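Xylulose kinase (Escherichia coli, PDB 2ITM) phosphorylates D-xylulose to D-xylulose 5-phosphate at the expense of ATP, and acts less efficiently on 1-deoxy-D-xylulose. Local coordinates at residues H275-A280 with R284-S289. Numbering follows the deposited sequence.
Sequences HSFCHA and RWHLMS. With XUL (D-xylulose), chain C.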
loop_
_atom_site.group_PDB
_atom_site.type_symbol
_atom_site.label_atom_id
_atom_site.label_comp_id
_atom_site.label_asym_id
_atom_site.label_seq_id
_atom_site.Cartn_x
_atom_site.Cartn_y
_atom_site.Cartn_z
ATOM N N HIS A 275 -8.677 -23.875 -17.757
ATOM C CA HIS A 275 -8.353 -24.454 -19.037
ATOM C C HIS A 275 -8.541 -25.952 -19.104
ATOM O O HIS A 275 -8.319 -26.657 -18.142
ATOM C CB HIS A 275 -6.970 -24.038 -19.469
ATOM C CG HIS A 275 -6.870 -22.581 -19.749
ATOM N ND1 HIS A 275 -5.921 -21.774 -19.172
ATOM C CD2 HIS A 275 -7.642 -21.776 -20.507
ATOM C CE1 HIS A 275 -6.094 -20.537 -19.585
ATOM N NE2 HIS A 275 -7.134 -20.509 -20.394
ATOM N N SER A 276 -8.986 -26.405 -20.265
ATOM C CA SER A 276 -9.255 -27.802 -20.495
ATOM C C SER A 276 -8.478 -28.304 -21.701
ATOM O O SER A 276 -8.625 -27.797 -22.803
ATOM C CB SER A 276 -10.755 -28.038 -20.665
ATOM O OG SER A 276 -11.045 -29.391 -20.912
ATOM N N PHE A 277 -7.633 -29.285 -21.467
ATOM C CA PHE A 277 -6.807 -29.878 -22.500
ATOM C C PHE A 277 -6.826 -31.388 -22.467
ATOM O O PHE A 277 -7.264 -31.994 -21.497
ATOM C CB PHE A 277 -5.367 -29.403 -22.364
ATOM C CG PHE A 277 -5.191 -27.932 -22.432
ATOM C CD1 PHE A 277 -4.555 -27.255 -21.422
ATOM C CD2 PHE A 277 -5.636 -27.225 -23.522
ATOM C CE1 PHE A 277 -4.385 -25.910 -21.485
ATOM C CE2 PHE A 277 -5.458 -25.875 -23.596
ATOM C CZ PHE A 277 -4.828 -25.215 -22.582
ATOM N N CYS A 278 -6.307 -32.000 -23.520
ATOM C CA CYS A 278 -5.941 -33.395 -23.471
ATOM C C CYS A 278 -4.785 -33.611 -22.500
ATOM O O CYS A 278 -3.945 -32.751 -22.338
ATOM C CB CYS A 278 -5.607 -33.928 -24.869
ATOM S SG CYS A 278 -6.917 -33.834 -26.094
ATOM N N HIS A 279 -4.773 -34.760 -21.845
ATOM C CA HIS A 279 -3.626 -35.205 -21.064
ATOM C C HIS A 279 -2.624 -35.944 -21.952
ATOM O O HIS A 279 -2.966 -36.395 -23.023
ATOM C CB HIS A 279 -4.096 -36.096 -19.909
ATOM C CG HIS A 279 -3.124 -36.214 -18.778
ATOM N ND1 HIS A 279 -1.879 -35.630 -18.795
ATOM C CD2 HIS A 279 -3.222 -36.844 -17.589
ATOM C CE1 HIS A 279 -1.251 -35.900 -17.669
ATOM N NE2 HIS A 279 -2.045 -36.638 -16.920
ATOM N N ALA A 280 -1.393 -36.068 -21.480
ATOM C CA ALA A 280 -0.333 -36.707 -22.240
ATOM C C ALA A 280 -0.413 -38.235 -22.213
ATOM O O ALA A 280 0.532 -38.924 -22.547
ATOM C CB ALA A 280 1.025 -36.237 -21.764
ATOM N N ARG A 284 -7.064 -39.716 -21.686
ATOM C CA ARG A 284 -7.017 -38.886 -20.508
ATOM C C ARG A 284 -7.094 -37.412 -20.843
ATOM O O ARG A 284 -6.542 -36.965 -21.835
ATOM C CB ARG A 284 -5.755 -39.162 -19.707
ATOM C CG ARG A 284 -5.775 -40.422 -18.891
ATOM C CD ARG A 284 -6.928 -40.524 -17.936
ATOM N NE ARG A 284 -7.797 -41.611 -18.332
ATOM C CZ ARG A 284 -7.703 -42.834 -17.871
ATOM N NH1 ARG A 284 -6.796 -43.125 -16.975
ATOM N NH2 ARG A 284 -8.523 -43.764 -18.305
ATOM N N TRP A 285 -7.763 -36.670 -19.971
ATOM C CA TRP A 285 -8.029 -35.252 -20.139
ATOM C C TRP A 285 -7.815 -34.557 -18.792
ATOM O O TRP A 285 -7.853 -35.191 -17.760
ATOM C CB TRP A 285 -9.480 -35.051 -20.556
ATOM C CG TRP A 285 -9.763 -35.232 -21.984
ATOM C CD1 TRP A 285 -9.646 -34.306 -22.946
ATOM C CD2 TRP A 285 -10.245 -36.409 -22.615
ATOM N NE1 TRP A 285 -10.019 -34.826 -24.158
ATOM C CE2 TRP A 285 -10.388 -36.127 -23.975
ATOM C CE3 TRP A 285 -10.569 -37.685 -22.165
ATOM C CZ2 TRP A 285 -10.837 -37.061 -24.880
ATOM C CZ3 TRP A 285 -11.013 -38.606 -23.060
ATOM C CH2 TRP A 285 -11.148 -38.294 -24.404
ATOM N N HIS A 286 -7.621 -33.248 -18.812
ATOM C CA HIS A 286 -7.357 -32.490 -17.598
ATOM C C HIS A 286 -7.802 -31.039 -17.627
ATOM O O HIS A 286 -7.940 -30.432 -18.680
ATOM C CB HIS A 286 -5.892 -32.581 -17.176
ATOM C CG HIS A 286 -4.992 -31.603 -17.860
ATOM N ND1 HIS A 286 -4.255 -31.924 -18.973
ATOM C CD2 HIS A 286 -4.695 -30.316 -17.576
ATOM C CE1 HIS A 286 -3.549 -30.876 -19.349
ATOM N NE2 HIS A 286 -3.800 -29.888 -18.517
ATOM N N LEU A 287 -8.024 -30.498 -16.442
ATOM C CA LEU A 287 -8.230 -29.080 -16.265
ATOM C C LEU A 287 -6.972 -28.496 -15.665
ATOM O O LEU A 287 -6.223 -29.181 -14.994
ATOM C CB LEU A 287 -9.413 -28.819 -15.339
ATOM C CG LEU A 287 -10.784 -28.606 -15.957
ATOM C CD1 LEU A 287 -10.968 -29.445 -17.159
ATOM C CD2 LEU A 287 -11.857 -28.892 -14.960
ATOM N N MET A 288 -6.748 -27.222 -15.912
ATOM C CA MET A 288 -5.679 -26.517 -15.237
ATOM C C MET A 288 -5.955 -25.034 -15.053
ATOM O O MET A 288 -6.707 -24.431 -15.803
ATOM C CB MET A 288 -4.322 -26.791 -15.899
ATOM C CG MET A 288 -3.853 -25.756 -16.879
ATOM S SD MET A 288 -3.303 -24.247 -16.085
ATOM C CE MET A 288 -1.703 -24.037 -16.811
ATOM N N SER A 289 -5.346 -24.473 -14.023
ATOM C CA SER A 289 -5.452 -23.063 -13.744
ATOM C C SER A 289 -4.149 -22.553 -13.181
ATOM O O SER A 289 -3.570 -23.165 -12.299
ATOM C CB SER A 289 -6.588 -22.805 -12.767
ATOM O OG SER A 289 -6.731 -21.436 -12.527
HETATM C C1 XUL C . -0.491 -22.305 -20.061
HETATM C C2 XUL C . 0.558 -22.708 -19.038
HETATM C C3 XUL C . 1.762 -23.443 -19.511
HETATM C C4 XUL C . 2.917 -22.502 -19.292
HETATM C C5 XUL C . 4.154 -22.894 -20.074
HETATM O O1 XUL C . -1.388 -23.357 -20.305
HETATM O O2 XUL C . 0.697 -21.940 -17.864
HETATM O O3 XUL C . 1.606 -23.596 -20.891
HETATM O O4 XUL C . 2.448 -21.258 -19.732
HETATM O O5 XUL C . 3.865 -24.017 -20.843
#
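His286 packs against Phe277 and the Cys278 carbonyl. Chi1 of 84° sets CG of His286 between the backbone N and the carbonyl carbon, which turns the ring toward the facing strand. His286 ND1 comes 3.5 Å from Cys278 O. His286 CE1 lies 3.8 Å from Phe277 CB. His286 NE2, at the tip, meets the edge of the Phe277 ring near its plane, 4.0 Å from Phe277 CD1. The edge of His286 also points at the face of His279, offset, with planes at 73°. Phe260 stacks on His286. Cutting this ring back to an alanine is likely to leave Phe260 without its stacking partner and open a gap between Phe277 and His279. The two strands form an antiparallel beta hairpin at the border of a mixed sheet in the C-terminal FGGY domain. Phe277 and His286 are a hydrogen-bonded pair: Phe277 N donates to His286 O and His286 N to Phe277 O, each at 3.0 Å. Past the strand end, His279 N donates a hydrogen bond to Arg284 O at 2.8 Å, from above the carbonyl plane. His279 NE2 is held by Met243 O. On the Phe277 and His286 face, Met288 belongs to the sugar pocket, its CE 3.4 Å from O2 of the bound D-xylulose.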